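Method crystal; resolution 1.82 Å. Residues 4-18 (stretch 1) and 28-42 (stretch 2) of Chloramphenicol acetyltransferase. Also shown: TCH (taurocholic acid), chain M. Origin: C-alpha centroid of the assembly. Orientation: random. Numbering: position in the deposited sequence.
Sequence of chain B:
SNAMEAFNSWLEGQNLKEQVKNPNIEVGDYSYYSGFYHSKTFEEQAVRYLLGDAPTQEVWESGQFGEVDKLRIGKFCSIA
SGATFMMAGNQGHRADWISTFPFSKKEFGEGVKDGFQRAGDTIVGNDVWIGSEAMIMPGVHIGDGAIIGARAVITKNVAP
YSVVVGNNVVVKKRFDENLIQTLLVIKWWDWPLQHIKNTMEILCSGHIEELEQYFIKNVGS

Stretch 1 (4-18) MEAFNSWLEGQNLKE
Stretch 2 (28-42) GDYSYYSGFYHSKTF

How do the two backbones run and hold together? They are antiparallel: Glu5 lies beside Ser39, Trp10 beside Phe36, Gly13 beside Ser34 and Lys17 nearest Gly28. Extended Gln14 (phi/psi -111/116) pairs with Tyr33 (-118/125) through two hydrogen bonds, Gln14 N to Tyr33 O at 2.9 Å and Tyr33 N to Gln14 O at 3.0 Å. Asn15 and Tyr32 form the adjoining non-hydrogen-bonded pair, CA to CA 4.4 Å. Leu16 N then donates to Ser31 O at 2.9 Å, nearly straight at 175°. Far along the contact, Ala6 N reaches Ser39 O at 2.7 Å; Ser39 has positive phi (79/-33). Water 1 bridges the stretches, donating to Glu12 O (2.6 Å) and accepting from Phe36 N (3.3 Å).

Which turns shape the strands' approaches? A type I turn spans Ser9 to Glu12, and a type II turn spans Gly28 to Ser31, with Tyr30 at 74/-22.

What packs between them? Phe7 (chi1 m) points toward stretch 2, and Gly35 CA sits over its ring face, 4.0 Å from the centroid. A CB on Gly35 would lie 2.9 Å from Phe7 CE1, a clash. Trp10 (chi1 42°, p) turns its edge toward the face of Phe36 (t), the planes at 63°; Trp10 CD1 lies 3.8 Å from Phe36 CD2. Leu16 (m, t) places CD1 over the face of Phe42 (t), 3.9 Å from the ring centroid; Leu16 CD2 lies 3.6 Å from Phe42 CG and 3.8 Å from Tyr33 CB.

Where do charged side chains contribute? Lys17, all four chi angles t, extends so that NZ meets Asp29 OD1 at 2.9 Å in a salt bridge. Asp29 (m) starts away from stretch 1, but its end comes nearer. Near the other end, Ser39 OG (m) donates a weak hydrogen bond to Glu5 OE1 at 3.2 Å.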

# COMPACT_ATOMS: atom_id res chain seq x y z
N MET B 4 0.77 -21.40 -12.03
CA MET B 4 -0.58 -21.27 -11.52
C MET B 4 -0.62 -20.28 -10.36
O MET B 4 0.40 -19.99 -9.72
CB MET B 4 -1.14 -22.61 -11.07
CG MET B 4 -0.39 -23.26 -9.94
SD MET B 4 -1.30 -24.69 -9.34
CE MET B 4 -2.24 -23.95 -8.00
N GLU B 5 -1.81 -19.75 -10.13
CA GLU B 5 -2.14 -18.88 -9.00
C GLU B 5 -3.14 -19.59 -8.09
O GLU B 5 -3.75 -20.60 -8.46
CB GLU B 5 -2.71 -17.54 -9.49
CG GLU B 5 -1.89 -16.92 -10.59
CD GLU B 5 -2.06 -15.42 -10.69
OE1 GLU B 5 -3.06 -14.90 -10.14
OE2 GLU B 5 -1.19 -14.77 -11.31
N ALA B 6 -3.31 -19.02 -6.90
CA ALA B 6 -4.07 -19.69 -5.85
C ALA B 6 -5.57 -19.64 -6.10
O ALA B 6 -6.30 -20.52 -5.63
CB ALA B 6 -3.76 -19.07 -4.49
N PHE B 7 -6.04 -18.62 -6.81
CA PHE B 7 -7.46 -18.38 -7.05
C PHE B 7 -7.72 -18.22 -8.54
O PHE B 7 -6.91 -17.63 -9.26
CB PHE B 7 -7.93 -17.12 -6.32
CG PHE B 7 -7.81 -17.20 -4.82
CD1 PHE B 7 -6.62 -16.91 -4.19
CD2 PHE B 7 -8.90 -17.56 -4.05
CE1 PHE B 7 -6.52 -16.96 -2.83
CE2 PHE B 7 -8.80 -17.61 -2.69
CZ PHE B 7 -7.60 -17.32 -2.08
N ASN B 8 -8.87 -18.74 -9.00
CA ASN B 8 -9.25 -18.65 -10.41
C ASN B 8 -10.13 -17.44 -10.71
O ASN B 8 -10.14 -16.97 -11.85
CB ASN B 8 -9.98 -19.92 -10.84
CG ASN B 8 -9.04 -21.09 -11.05
OD1 ASN B 8 -7.82 -20.93 -11.11
ND2 ASN B 8 -9.61 -22.29 -11.19
N SER B 9 -10.86 -16.92 -9.73
CA SER B 9 -11.54 -15.64 -9.93
C SER B 9 -11.75 -15.02 -8.56
O SER B 9 -11.61 -15.69 -7.53
CB SER B 9 -12.88 -15.80 -10.67
OG SER B 9 -13.83 -16.48 -9.88
N TRP B 10 -12.07 -13.73 -8.55
CA TRP B 10 -12.34 -13.08 -7.28
C TRP B 10 -13.71 -13.44 -6.72
O TRP B 10 -14.07 -12.95 -5.64
CB TRP B 10 -12.22 -11.55 -7.40
CG TRP B 10 -12.81 -10.95 -8.63
CD1 TRP B 10 -12.18 -10.75 -9.84
CD2 TRP B 10 -14.14 -10.42 -8.79
NE1 TRP B 10 -13.04 -10.14 -10.74
CE2 TRP B 10 -14.24 -9.92 -10.12
CE3 TRP B 10 -15.24 -10.31 -7.94
CZ2 TRP B 10 -15.43 -9.34 -10.62
CZ3 TRP B 10 -16.40 -9.72 -8.43
CH2 TRP B 10 -16.49 -9.24 -9.77
N LEU B 11 -14.48 -14.26 -7.42
CA LEU B 11 -15.72 -14.79 -6.88
C LEU B 11 -15.45 -15.87 -5.85
O LEU B 11 -16.36 -16.22 -5.09
CB LEU B 11 -16.60 -15.36 -7.99
CG LEU B 11 -17.01 -14.47 -9.18
CD1 LEU B 11 -17.96 -15.18 -10.09
CD2 LEU B 11 -17.61 -13.14 -8.73
N GLU B 12 -14.22 -16.37 -5.80
CA GLU B 12 -13.84 -17.53 -5.00
C GLU B 12 -13.21 -17.09 -3.69
O GLU B 12 -12.36 -16.20 -3.66
CB GLU B 12 -12.84 -18.40 -5.75
CG GLU B 12 -13.37 -19.09 -7.00
CD GLU B 12 -12.31 -20.00 -7.63
OE1 GLU B 12 -11.12 -19.63 -7.61
OE2 GLU B 12 -12.67 -21.09 -8.12
N GLY B 13 -13.61 -17.76 -2.61
CA GLY B 13 -12.95 -17.62 -1.33
C GLY B 13 -12.38 -18.95 -0.86
O GLY B 13 -12.84 -20.01 -1.29
N GLN B 14 -11.37 -18.90 0.01
CA GLN B 14 -10.71 -20.08 0.55
C GLN B 14 -11.04 -20.20 2.04
O GLN B 14 -10.64 -19.35 2.83
CB GLN B 14 -9.20 -20.01 0.35
CG GLN B 14 -8.68 -20.85 -0.81
CD GLN B 14 -8.73 -22.34 -0.50
OE1 GLN B 14 -8.80 -22.74 0.66
NE2 GLN B 14 -8.69 -23.16 -1.55
N ASN B 15 -11.75 -21.26 2.41
CA ASN B 15 -11.95 -21.56 3.82
C ASN B 15 -10.61 -21.80 4.50
O ASN B 15 -9.84 -22.67 4.09
CB ASN B 15 -12.86 -22.78 3.95
CG ASN B 15 -13.15 -23.14 5.40
OD1 ASN B 15 -12.28 -23.67 6.09
ND2 ASN B 15 -14.37 -22.88 5.84
N LEU B 16 -10.32 -21.01 5.54
CA LEU B 16 -8.98 -21.05 6.13
C LEU B 16 -8.77 -22.25 7.04
O LEU B 16 -7.67 -22.80 7.08
CB LEU B 16 -8.71 -19.75 6.90
CG LEU B 16 -8.60 -18.56 5.93
CD1 LEU B 16 -8.36 -17.25 6.64
CD2 LEU B 16 -7.49 -18.83 4.93
N LYS B 17 -9.79 -22.66 7.79
CA LYS B 17 -9.59 -23.73 8.76
C LYS B 17 -9.23 -25.05 8.08
O LYS B 17 -8.44 -25.83 8.63
CB LYS B 17 -10.82 -23.89 9.64
CG LYS B 17 -10.66 -24.97 10.70
CD LYS B 17 -11.69 -24.83 11.82
CE LYS B 17 -11.55 -25.96 12.85
NZ LYS B 17 -12.35 -25.70 14.08
N GLU B 18 -9.78 -25.32 6.90
CA GLU B 18 -9.47 -26.54 6.17
C GLU B 18 -8.14 -26.48 5.44
O GLU B 18 -7.65 -27.52 4.99
CB GLU B 18 -10.59 -26.87 5.16
CG GLU B 18 -10.71 -25.90 4.00
CD GLU B 18 -11.75 -26.34 2.96
OE1 GLU B 18 -11.71 -25.83 1.81
OE2 GLU B 18 -12.60 -27.19 3.30
N GLY B 28 -10.53 -20.06 13.12
CA GLY B 28 -11.81 -20.65 13.46
C GLY B 28 -12.73 -20.87 12.26
O GLY B 28 -12.46 -20.47 11.11
N ASP B 29 -13.88 -21.49 12.55
CA ASP B 29 -14.78 -21.97 11.51
C ASP B 29 -15.23 -20.85 10.59
O ASP B 29 -15.48 -19.72 11.03
CB ASP B 29 -16.01 -22.62 12.12
CG ASP B 29 -15.70 -23.78 13.03
OD1 ASP B 29 -14.69 -24.47 12.81
OD2 ASP B 29 -16.49 -24.02 13.94
N TYR B 30 -15.35 -21.19 9.30
CA TYR B 30 -15.97 -20.40 8.23
C TYR B 30 -15.13 -19.22 7.77
O TYR B 30 -15.27 -18.77 6.63
CB TYR B 30 -17.38 -19.97 8.65
CG TYR B 30 -18.30 -21.18 8.82
CD1 TYR B 30 -18.79 -21.86 7.72
CD2 TYR B 30 -18.64 -21.65 10.08
CE1 TYR B 30 -19.59 -22.96 7.86
CE2 TYR B 30 -19.46 -22.77 10.24
CZ TYR B 30 -19.93 -23.42 9.12
OH TYR B 30 -20.74 -24.53 9.25
N SER B 31 -14.20 -18.73 8.60
CA SER B 31 -13.33 -17.65 8.16
C SER B 31 -12.63 -18.01 6.85
O SER B 31 -12.17 -19.14 6.67
CB SER B 31 -12.31 -17.35 9.25
OG SER B 31 -13.00 -17.03 10.43
N TYR B 32 -12.57 -17.03 5.93
CA TYR B 32 -12.09 -17.26 4.58
C TYR B 32 -11.18 -16.12 4.14
O TYR B 32 -11.27 -14.99 4.61
CB TYR B 32 -13.25 -17.37 3.57
CG TYR B 32 -13.96 -16.04 3.30
CD1 TYR B 32 -15.06 -15.64 4.07
CD2 TYR B 32 -13.54 -15.19 2.29
CE1 TYR B 32 -15.70 -14.44 3.83
CE2 TYR B 32 -14.17 -13.97 2.05
CZ TYR B 32 -15.26 -13.61 2.82
OH TYR B 32 -15.91 -12.42 2.59
N TYR B 33 -10.33 -16.43 3.15
CA TYR B 33 -9.50 -15.45 2.47
C TYR B 33 -9.90 -15.42 1.00
O TYR B 33 -9.88 -16.46 0.34
CB TYR B 33 -8.01 -15.80 2.63
CG TYR B 33 -7.02 -14.94 1.87
CD1 TYR B 33 -6.99 -13.56 2.04
CD2 TYR B 33 -6.09 -15.50 0.99
CE1 TYR B 33 -6.07 -12.75 1.35
CE2 TYR B 33 -5.17 -14.68 0.29
CZ TYR B 33 -5.18 -13.31 0.48
OH TYR B 33 -4.29 -12.46 -0.18
N SER B 34 -10.23 -14.24 0.50
CA SER B 34 -10.57 -14.05 -0.92
C SER B 34 -9.39 -13.31 -1.56
O SER B 34 -9.38 -12.07 -1.62
CB SER B 34 -11.87 -13.28 -1.08
OG SER B 34 -11.86 -12.10 -0.29
N GLY B 35 -8.43 -14.07 -2.08
CA GLY B 35 -7.13 -13.51 -2.36
C GLY B 35 -6.77 -13.43 -3.82
O GLY B 35 -5.59 -13.32 -4.15
N PHE B 36 -7.78 -13.45 -4.71
CA PHE B 36 -7.53 -13.50 -6.15
C PHE B 36 -6.54 -12.43 -6.60
O PHE B 36 -5.64 -12.71 -7.40
CB PHE B 36 -8.84 -13.34 -6.93
CG PHE B 36 -8.65 -13.23 -8.42
CD1 PHE B 36 -8.41 -14.35 -9.20
CD2 PHE B 36 -8.70 -11.98 -9.06
CE1 PHE B 36 -8.23 -14.24 -10.60
CE2 PHE B 36 -8.51 -11.88 -10.44
CZ PHE B 36 -8.27 -13.02 -11.20
N TYR B 37 -6.70 -11.20 -6.14
CA TYR B 37 -5.89 -10.15 -6.74
C TYR B 37 -4.44 -10.16 -6.26
O TYR B 37 -3.62 -9.44 -6.83
CB TYR B 37 -6.55 -8.78 -6.50
CG TYR B 37 -7.69 -8.53 -7.49
CD1 TYR B 37 -7.43 -8.17 -8.81
CD2 TYR B 37 -9.02 -8.71 -7.10
CE1 TYR B 37 -8.49 -7.97 -9.74
CE2 TYR B 37 -10.06 -8.55 -7.99
CZ TYR B 37 -9.79 -8.16 -9.30
OH TYR B 37 -10.84 -8.00 -10.15
N HIS B 38 -4.08 -10.98 -5.27
CA HIS B 38 -2.68 -11.06 -4.88
C HIS B 38 -2.08 -12.44 -5.09
O HIS B 38 -0.99 -12.71 -4.58
CB HIS B 38 -2.54 -10.57 -3.44
CG HIS B 38 -2.93 -9.13 -3.28
ND1 HIS B 38 -4.25 -8.71 -3.31
CD2 HIS B 38 -2.19 -8.00 -3.18
CE1 HIS B 38 -4.30 -7.40 -3.19
NE2 HIS B 38 -3.06 -6.94 -3.13
N SER B 39 -2.76 -13.32 -5.82
CA SER B 39 -2.20 -14.49 -6.51
C SER B 39 -1.92 -15.71 -5.63
O SER B 39 -2.02 -16.83 -6.12
CB SER B 39 -0.91 -14.13 -7.25
OG SER B 39 -1.16 -13.17 -8.27
N LYS B 40 -1.55 -15.51 -4.38
CA LYS B 40 -1.00 -16.61 -3.60
C LYS B 40 -1.92 -16.97 -2.43
O LYS B 40 -2.85 -16.24 -2.09
CB LYS B 40 0.40 -16.25 -3.12
CG LYS B 40 1.46 -16.21 -4.23
CD LYS B 40 2.71 -15.48 -3.73
CE LYS B 40 3.80 -15.39 -4.80
NZ LYS B 40 4.54 -16.67 -4.94
N THR B 41 -1.64 -18.13 -1.81
CA THR B 41 -2.45 -18.58 -0.68
C THR B 41 -2.28 -17.67 0.52
O THR B 41 -1.30 -16.93 0.66
CB THR B 41 -2.07 -19.99 -0.22
OG1 THR B 41 -0.75 -19.96 0.34
CG2 THR B 41 -2.12 -21.01 -1.36
N PHE B 42 -3.25 -17.79 1.43
CA PHE B 42 -3.24 -17.05 2.68
C PHE B 42 -1.90 -17.21 3.42
O PHE B 42 -1.30 -16.23 3.87
CB PHE B 42 -4.41 -17.53 3.54
CG PHE B 42 -4.53 -16.84 4.87
CD1 PHE B 42 -5.00 -15.55 4.94
CD2 PHE B 42 -4.21 -17.50 6.05
CE1 PHE B 42 -5.12 -14.90 6.15
CE2 PHE B 42 -4.34 -16.86 7.27
CZ PHE B 42 -4.79 -15.56 7.32
C1 TCH M . -20.17 -10.54 -7.06
C2 TCH M . -21.03 -11.77 -7.54
C3 TCH M . -22.51 -11.61 -7.11
O3 TCH M . -23.20 -12.76 -7.42
C4 TCH M . -22.68 -11.30 -5.57
C5 TCH M . -21.79 -10.14 -5.08
C6 TCH M . -21.92 -9.94 -3.54
C7 TCH M . -21.13 -11.00 -2.68
O7 TCH M . -21.79 -12.22 -2.74
C8 TCH M . -19.67 -11.16 -3.17
C9 TCH M . -19.64 -11.46 -4.73
C10 TCH M . -20.30 -10.32 -5.54
C11 TCH M . -18.19 -11.75 -5.16
C12 TCH M . -17.50 -12.75 -4.38
O12 TCH M . -17.99 -14.04 -4.62
C13 TCH M . -17.68 -12.52 -2.76
C14 TCH M . -18.99 -12.38 -2.45
C15 TCH M . -18.98 -12.14 -0.86
C16 TCH M . -17.95 -13.05 -0.41
C17 TCH M . -17.31 -13.66 -1.67
C18 TCH M . -16.88 -11.25 -2.40
C19 TCH M . -19.57 -9.00 -5.22
O1S TCH M . -19.54 -21.14 2.56
C20 TCH M . -15.91 -13.96 -1.44
C21 TCH M . -15.15 -14.57 -2.65
C22 TCH M . -15.95 -15.09 -0.38
C23 TCH M . -16.48 -16.40 -0.95
C24 TCH M . -16.54 -17.45 0.15
N24 TCH M . -17.66 -17.48 1.05
O24 TCH M . -15.67 -18.23 0.27
C25 TCH M . -17.75 -18.48 2.10
C26 TCH M . -19.11 -18.32 2.74
S26 TCH M . -19.58 -19.85 3.59
O2S TCH M . -18.43 -20.07 4.75
O3S TCH M . -21.09 -19.60 4.20
O HOH W 1 -10.97 -14.14 -4.32
O HOH W 2 -15.22 -23.84 8.54
O HOH W 3 -12.00 -21.09 8.31